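Local coordinates for Non-reducing end beta-L-arabinofuranosidase (Bacteroides thetaiotaomicron, PDB 5MQO), which is a GH127-family glycoside hydrolase of plant pectin breakdown, probably acting on sugars at the non-reducing end of pectin side chains, at residues A[221-224]-A[225-229]; A[284-287]-A[288-291]. All coordinates share one frame; numbering follows the deposited sequence.

Interactions 1 and 2 both belong to the part of the chain matched by the GH127 catalytic domain, the helical portion of the enzyme, and come in series along it. Interaction 1 lies on helix 212-230, close to that helix's C-terminal end; interaction 2 follows some sixty residues later, in the loop between helices 258-270 and 297-314. Their centres are about 25 Å apart and their nearest atoms about 15 Å, so they do not touch. Helix 258-270 runs between them in sequence and meets both: near its start Arg259 and Tyr260 face residues 221-229, and near its end Asp269 pairs with Arg288, so both contacts tie this helix into the helical domain.

Interaction 1 (A[221-224]-A[225-229]); sequences TDFL and CHFYE
Leu224 and Tyr228 meet one helical turn apart, the ring of Tyr228 reaching back so that its CE2 lies 4.3 Å from Leu224 CB. The torsion that turns CG beside its own backbone N, chi1 -74°, brings the ring obliquely past the carbonyl of Leu224, with CD2 of Tyr228 only 3.2 Å from Leu224 O. That oxygen also accepts the backbone N-H of Tyr228, at 2.9 Å and almost in line with the C=O bond. A second i to i+4 pair, Phe223 and Phe227, sits on another side of the helix. Both rings leave the backbone with CG anti to N, and they approach each other obliquely and loosely, Phe223 CE2 to Phe227 CD2 being 4.5 Å. Beneath these side chains runs the regular alpha-helical pattern: Phe227 N donates to Phe223 O at 2.8 Å, and equivalent bonds join Cys225 N to Thr221 O and His226 N to Asp222 O. The segment belongs to helix 212-230 of the catalytic domain, consistent with the (alpha/alpha)6-barrel of helical hairpins found in the six-hairpin glycosidase clan, and it is amphipathic: Leu224 and Cys225 are buried, whereas His226 is exposed. Small, compact Cys225 suits the buried seam where it packs on Arg259 and Tyr260 of helix 258-270. Branched Leu224 rests instead on Leu194 of helix 192-208, so adjacent faces of the helix meet two different helices. Further out, the Tyr228 hydroxyl is hydrogen-bonded to His244 ND1, and its ring touches Leu267. Were Tyr228 replaced by an alanine, His244 would probably lose this hydroxyl partner and a gap would be likely to open beside Leu224 and Leu267. Asp222 OD1 bonds Tyr260 OH, and Phe223 meets Tyr142 edge-to-face.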
ATOM      1  N   THR A 221       3.931  25.777  -2.930  1.00 58.28           N
ATOM      2  CA  THR A 221       5.139  25.197  -3.480  1.00 56.22           C
ATOM      3  C   THR A 221       6.231  26.252  -3.634  1.00 55.85           C
ATOM      4  O   THR A 221       7.390  26.004  -3.256  1.00 55.61           O
ATOM      5  CB  THR A 221       4.820  24.528  -4.838  1.00 56.10           C
ATOM      6  OG1 THR A 221       3.767  23.568  -4.667  1.00 52.05           O
ATOM      7  CG2 THR A 221       6.049  23.866  -5.455  1.00 55.58           C
ATOM      8  N   ASP A 222       5.869  27.416  -4.188  1.00 57.18           N
ATOM      9  CA  ASP A 222       6.835  28.541  -4.355  1.00 57.54           C
ATOM     10  C   ASP A 222       7.382  29.001  -3.001  1.00 56.44           C
ATOM     11  O   ASP A 222       8.574  29.317  -2.856  1.00 51.94           O
ATOM     12  CB  ASP A 222       6.208  29.710  -5.120  1.00 57.10           C
ATOM     13  CG  ASP A 222       5.967  29.387  -6.609  1.00 59.75           C
ATOM     14  OD1 ASP A 222       6.770  28.662  -7.228  1.00 59.51           O
ATOM     15  OD2 ASP A 222       4.973  29.872  -7.190  1.00 62.16           O
ATOM     16  N   PHE A 223       6.505  28.992  -2.005  1.00 58.21           N
ATOM     17  CA  PHE A 223       6.909  29.309  -0.660  1.00 62.35           C
ATOM     18  C   PHE A 223       7.958  28.319  -0.106  1.00 64.05           C
ATOM     19  O   PHE A 223       8.945  28.745   0.479  1.00 65.31           O
ATOM     20  CB  PHE A 223       5.704  29.415   0.277  1.00 64.20           C
ATOM     21  CG  PHE A 223       6.102  29.756   1.664  1.00 67.43           C
ATOM     22  CD1 PHE A 223       6.510  31.048   1.965  1.00 69.73           C
ATOM     23  CD2 PHE A 223       6.187  28.771   2.641  1.00 67.47           C
ATOM     24  CE1 PHE A 223       6.966  31.361   3.231  1.00 71.33           C
ATOM     25  CE2 PHE A 223       6.629  29.083   3.905  1.00 70.36           C
ATOM     26  CZ  PHE A 223       7.023  30.383   4.205  1.00 70.58           C
ATOM     27  N   LEU A 224       7.743  27.016  -0.284  1.00 66.88           N
ATOM     28  CA  LEU A 224       8.756  26.032   0.077  1.00 69.69           C
ATOM     29  C   LEU A 224      10.069  26.258  -0.668  1.00 71.73           C
ATOM     30  O   LEU A 224      11.127  26.139  -0.061  1.00 74.37           O
ATOM     31  CB  LEU A 224       8.313  24.616  -0.234  1.00 73.12           C
ATOM     32  CG  LEU A 224       7.097  24.033   0.454  1.00 78.14           C
ATOM     33  CD1 LEU A 224       6.996  22.558   0.081  1.00 78.83           C
ATOM     34  CD2 LEU A 224       7.204  24.205   1.961  1.00 81.94           C
ATOM     35  N   CYS A 225      10.029  26.563  -1.966  1.00 70.71           N
ATOM     36  CA  CYS A 225      11.287  26.801  -2.695  1.00 72.57           C
ATOM     37  C   CYS A 225      12.078  27.945  -2.051  1.00 73.55           C
ATOM     38  O   CYS A 225      13.300  27.888  -1.956  1.00 72.17           O
ATOM     39  CB  CYS A 225      11.053  27.083  -4.185  1.00 74.01           C
ATOM     40  SG  CYS A 225      10.140  25.789  -5.067  1.00 75.06           S
ATOM     41  N   HIS A 226      11.369  28.972  -1.596  1.00 76.48           N
ATOM     42  CA  HIS A 226      11.990  30.084  -0.897  1.00 78.00           C
ATOM     43  C   HIS A 226      12.516  29.614   0.455  1.00 76.23           C
ATOM     44  O   HIS A 226      13.642  29.923   0.838  1.00 75.90           O
ATOM     45  CB  HIS A 226      10.984  31.226  -0.726  1.00 81.63           C
ATOM     46  CG  HIS A 226      11.555  32.447  -0.074  1.00 87.27           C
ATOM     47  ND1 HIS A 226      12.476  33.264  -0.703  1.00 88.31           N
ATOM     48  CD2 HIS A 226      11.340  32.988   1.152  1.00 87.90           C
ATOM     49  CE1 HIS A 226      12.798  34.258   0.105  1.00 88.52           C
ATOM     50  NE2 HIS A 226      12.125  34.115   1.237  1.00 89.23           N
ATOM     51  N   PHE A 227      11.699  28.856   1.169  1.00 75.03           N
ATOM     52  CA  PHE A 227      12.078  28.335   2.473  1.00 77.55           C
ATOM     53  C   PHE A 227      13.352  27.475   2.463  1.00 79.20           C
ATOM     54  O   PHE A 227      14.115  27.513   3.418  1.00 79.21           O
ATOM     55  CB  PHE A 227      10.922  27.533   3.036  1.00 80.69           C
ATOM     56  CG  PHE A 227      11.131  27.069   4.436  1.00 86.33           C
ATOM     57  CD1 PHE A 227      11.852  25.913   4.697  1.00 88.33           C
ATOM     58  CD2 PHE A 227      10.577  27.772   5.498  1.00 91.34           C
ATOM     59  CE1 PHE A 227      12.032  25.478   5.989  1.00 90.24           C
ATOM     60  CE2 PHE A 227      10.762  27.343   6.804  1.00 93.80           C
ATOM     61  CZ  PHE A 227      11.485  26.189   7.048  1.00 91.94           C
ATOM     62  N   TYR A 228      13.559  26.680   1.410  1.00 81.72           N
ATOM     63  CA  TYR A 228      14.746  25.818   1.299  1.00 80.17           C
ATOM     64  C   TYR A 228      15.931  26.548   0.726  1.00 80.68           C
ATOM     65  O   TYR A 228      17.044  26.145   0.971  1.00 84.32           O
ATOM     66  CB  TYR A 228      14.466  24.550   0.484  1.00 80.33           C
ATOM     67  CG  TYR A 228      13.621  23.528   1.242  1.00 83.48           C
ATOM     68  CD1 TYR A 228      14.177  22.742   2.274  1.00 84.46           C
ATOM     69  CD2 TYR A 228      12.254  23.348   0.946  1.00 85.08           C
ATOM     70  CE1 TYR A 228      13.401  21.810   2.980  1.00 83.82           C
ATOM     71  CE2 TYR A 228      11.473  22.419   1.641  1.00 85.36           C
ATOM     72  CZ  TYR A 228      12.044  21.648   2.659  1.00 84.25           C
ATOM     73  OH  TYR A 228      11.264  20.731   3.342  1.00 81.21           O
ATOM     74  N   GLU A 229      15.700  27.621  -0.024  1.00 82.85           N
ATOM     75  CA  GLU A 229      16.787  28.480  -0.520  1.00 84.26           C
ATOM     76  C   GLU A 229      17.359  29.441   0.540  1.00 85.77           C
ATOM     77  O   GLU A 229      18.385  30.065   0.301  1.00 87.20           O
ATOM     78  CB  GLU A 229      16.310  29.289  -1.740  1.00 86.07           C
ATOM     79  CG  GLU A 229      16.167  28.481  -3.035  1.00 87.97           C
ATOM     80  CD  GLU A 229      15.515  29.262  -4.182  1.00 88.67           C
ATOM     81  OE1 GLU A 229      15.549  30.517  -4.188  1.00 84.52           O
ATOM     82  OE2 GLU A 229      14.954  28.614  -5.095  1.00 91.94           O
TER

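Interaction 2 (A[284-287]-A[288-291]); sequences RIPF and RDQY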
ATOM      1  N   ARG A 284      22.312   9.645   8.207  1.00 54.48           N
ATOM      2  CA  ARG A 284      23.645   9.551   8.826  1.00 55.10           C
ATOM      3  C   ARG A 284      24.696   9.735   7.733  1.00 55.04           C
ATOM      4  O   ARG A 284      25.683  10.452   7.921  1.00 58.09           O
ATOM      5  CB  ARG A 284      23.882   8.206   9.546  1.00 55.31           C
ATOM      6  CG  ARG A 284      25.132   8.185  10.431  1.00 56.29           C
ATOM      7  CD  ARG A 284      25.817   6.823  10.541  1.00 58.18           C
ATOM      8  NE  ARG A 284      25.114   5.872  11.419  1.00 60.47           N
ATOM      9  CZ  ARG A 284      25.390   5.626  12.710  1.00 61.50           C
ATOM     10  NH1 ARG A 284      26.356   6.261  13.334  1.00 62.71           N
ATOM     11  NH2 ARG A 284      24.680   4.726  13.400  1.00 61.75           N
ATOM     12  N   ILE A 285      24.441   9.101   6.596  1.00 53.39           N
ATOM     13  CA  ILE A 285      25.314   9.114   5.418  1.00 52.84           C
ATOM     14  C   ILE A 285      24.513   9.617   4.218  1.00 51.08           C
ATOM     15  O   ILE A 285      23.288   9.575   4.237  1.00 50.12           O
ATOM     16  CB  ILE A 285      25.913   7.699   5.157  1.00 52.93           C
ATOM     17  CG1 ILE A 285      24.851   6.702   4.600  1.00 52.51           C
ATOM     18  CG2 ILE A 285      26.552   7.168   6.444  1.00 52.13           C
ATOM     19  CD1 ILE A 285      25.257   5.239   4.600  1.00 51.57           C
ATOM     20  N   PRO A 286      25.191  10.104   3.170  1.00 52.27           N
ATOM     21  CA  PRO A 286      24.468  10.523   1.963  1.00 52.67           C
ATOM     22  C   PRO A 286      23.589   9.453   1.335  1.00 51.06           C
ATOM     23  O   PRO A 286      23.811   8.281   1.546  1.00 53.77           O
ATOM     24  CB  PRO A 286      25.604  10.884   1.011  1.00 53.08           C
ATOM     25  CG  PRO A 286      26.637  11.409   1.937  1.00 52.48           C
ATOM     26  CD  PRO A 286      26.613  10.460   3.076  1.00 51.93           C
ATOM     27  N   PHE A 287      22.601   9.852   0.552  1.00 51.55           N
ATOM     28  CA  PHE A 287      21.715   8.867  -0.046  1.00 50.68           C
ATOM     29  C   PHE A 287      22.443   7.915  -0.971  1.00 50.48           C
ATOM     30  O   PHE A 287      22.124   6.733  -1.004  1.00 50.10           O
ATOM     31  CB  PHE A 287      20.513   9.468  -0.761  1.00 50.44           C
ATOM     32  CG  PHE A 287      19.622   8.420  -1.330  1.00 52.20           C
ATOM     33  CD1 PHE A 287      18.845   7.635  -0.485  1.00 54.20           C
ATOM     34  CD2 PHE A 287      19.641   8.122  -2.694  1.00 52.76           C
ATOM     35  CE1 PHE A 287      18.040   6.609  -1.008  1.00 56.17           C
ATOM     36  CE2 PHE A 287      18.873   7.086  -3.218  1.00 52.42           C
ATOM     37  CZ  PHE A 287      18.067   6.335  -2.387  1.00 53.92           C
ATOM     38  N   ARG A 288      23.447   8.398  -1.687  1.00 53.25           N
ATOM     39  CA  ARG A 288      24.091   7.564  -2.712  1.00 53.58           C
ATOM     40  C   ARG A 288      24.972   6.474  -2.128  1.00 53.05           C
ATOM     41  O   ARG A 288      25.325   5.544  -2.836  1.00 52.12           O
ATOM     42  CB  ARG A 288      24.832   8.437  -3.718  1.00 53.61           C
ATOM     43  CG  ARG A 288      23.871   9.353  -4.458  1.00 53.92           C
ATOM     44  CD  ARG A 288      24.534  10.201  -5.541  1.00 54.90           C
ATOM     45  NE  ARG A 288      23.536  10.859  -6.383  1.00 54.23           N
ATOM     46  CZ  ARG A 288      22.766  11.888  -6.002  1.00 55.33           C
ATOM     47  NH1 ARG A 288      22.844  12.437  -4.772  1.00 53.72           N
ATOM     48  NH2 ARG A 288      21.886  12.385  -6.867  1.00 55.07           N
ATOM     49  N   ASP A 289      25.284   6.576  -0.834  1.00 56.10           N
ATOM     50  CA  ASP A 289      26.011   5.528  -0.088  1.00 57.92           C
ATOM     51  C   ASP A 289      25.096   4.479   0.525  1.00 54.82           C
ATOM     52  O   ASP A 289      25.585   3.481   0.997  1.00 57.28           O
ATOM     53  CB  ASP A 289      26.883   6.141   1.027  1.00 61.75           C
ATOM     54  CG  ASP A 289      27.916   7.132   0.493  1.00 66.78           C
ATOM     55  OD1 ASP A 289      28.708   6.754  -0.399  1.00 68.96           O
ATOM     56  OD2 ASP A 289      27.936   8.292   0.965  1.00 71.46           O
ATOM     57  N   GLN A 290      23.786   4.702   0.523  1.00 53.70           N
ATOM     58  CA  GLN A 290      22.817   3.795   1.139  1.00 52.80           C
ATOM     59  C   GLN A 290      22.425   2.710   0.188  1.00 54.31           C
ATOM     60  O   GLN A 290      21.859   3.007  -0.865  1.00 58.32           O
ATOM     61  CB  GLN A 290      21.547   4.541   1.533  1.00 52.27           C
ATOM     62  CG  GLN A 290      21.740   5.521   2.681  1.00 52.74           C
ATOM     63  CD  GLN A 290      20.473   6.304   3.002  1.00 51.43           C
ATOM     64  OE1 GLN A 290      19.354   5.768   3.002  1.00 51.73           O
ATOM     65  NE2 GLN A 290      20.654   7.577   3.311  1.00 51.64           N
ATOM     66  N   TYR A 291      22.707   1.457   0.541  1.00 54.15           N
ATOM     67  CA  TYR A 291      22.300   0.296  -0.272  1.00 53.66           C
ATOM     68  C   TYR A 291      21.420  -0.694   0.526  1.00 54.93           C
ATOM     69  O   TYR A 291      21.222  -1.848   0.106  1.00 52.47           O
ATOM     70  CB  TYR A 291      23.542  -0.422  -0.834  1.00 51.90           C
ATOM     71  CG  TYR A 291      24.344   0.393  -1.794  1.00 51.38           C
ATOM     72  CD1 TYR A 291      24.039   0.388  -3.175  1.00 51.65           C
ATOM     73  CD2 TYR A 291      25.418   1.186  -1.352  1.00 51.86           C
ATOM     74  CE1 TYR A 291      24.785   1.131  -4.094  1.00 52.32           C
ATOM     75  CE2 TYR A 291      26.170   1.964  -2.263  1.00 52.94           C
ATOM     76  CZ  TYR A 291      25.851   1.929  -3.636  1.00 53.62           C
ATOM     77  OH  TYR A 291      26.573   2.657  -4.557  1.00 53.39           O
TER
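Phe287 and Gln290 set their side chains across each other at about a right angle, the ring and the amide planes being 68° apart. Gln290 OE1 comes obliquely towards the ring, 4.0 Å from Phe287 CD1. With CG anti to the backbone N (chi1 -179°), the phenyl group is carried into the interior, where it packs on Leu303 and Val307 of helix 297-314 and on Leu323 of helix 317-333; a large apolar ring fits such a setting. Gln290 is extended beyond CG, and its methylene CG crosses the Ile285 side chain obliquely, 3.8 Å from Ile285 CG1. The same isoleucine also reaches the preceding residue's side chain, its CD1 lying 4.0 Å from Asp289 CB. Pro286 and Asp289 instead run side by side and point the same way, OD2 of Asp289 standing 3.3 Å from Pro286 CD. Two backbone bonds fold the chain into a short 3-10 turn: Asp289 N to Pro286 O at 3.3 Å and Gln290 N to Phe287 O at 3.0 Å. Proline suits the start of this turn, since it needs no N-H to give. Arg288, extended from CG to NE, reaches salt bridges with Asp269 of helix 258-270 and Glu316, just before helix 317-333, tying the turn to neighbouring parts of the helical domain. Chemically, the buried amide of Gln290 has its NE2 satisfied by Gln282 O and, weakly at 3.4 Å, by Ile285 O; these two acceptors are likely to fix which way the amide is turned.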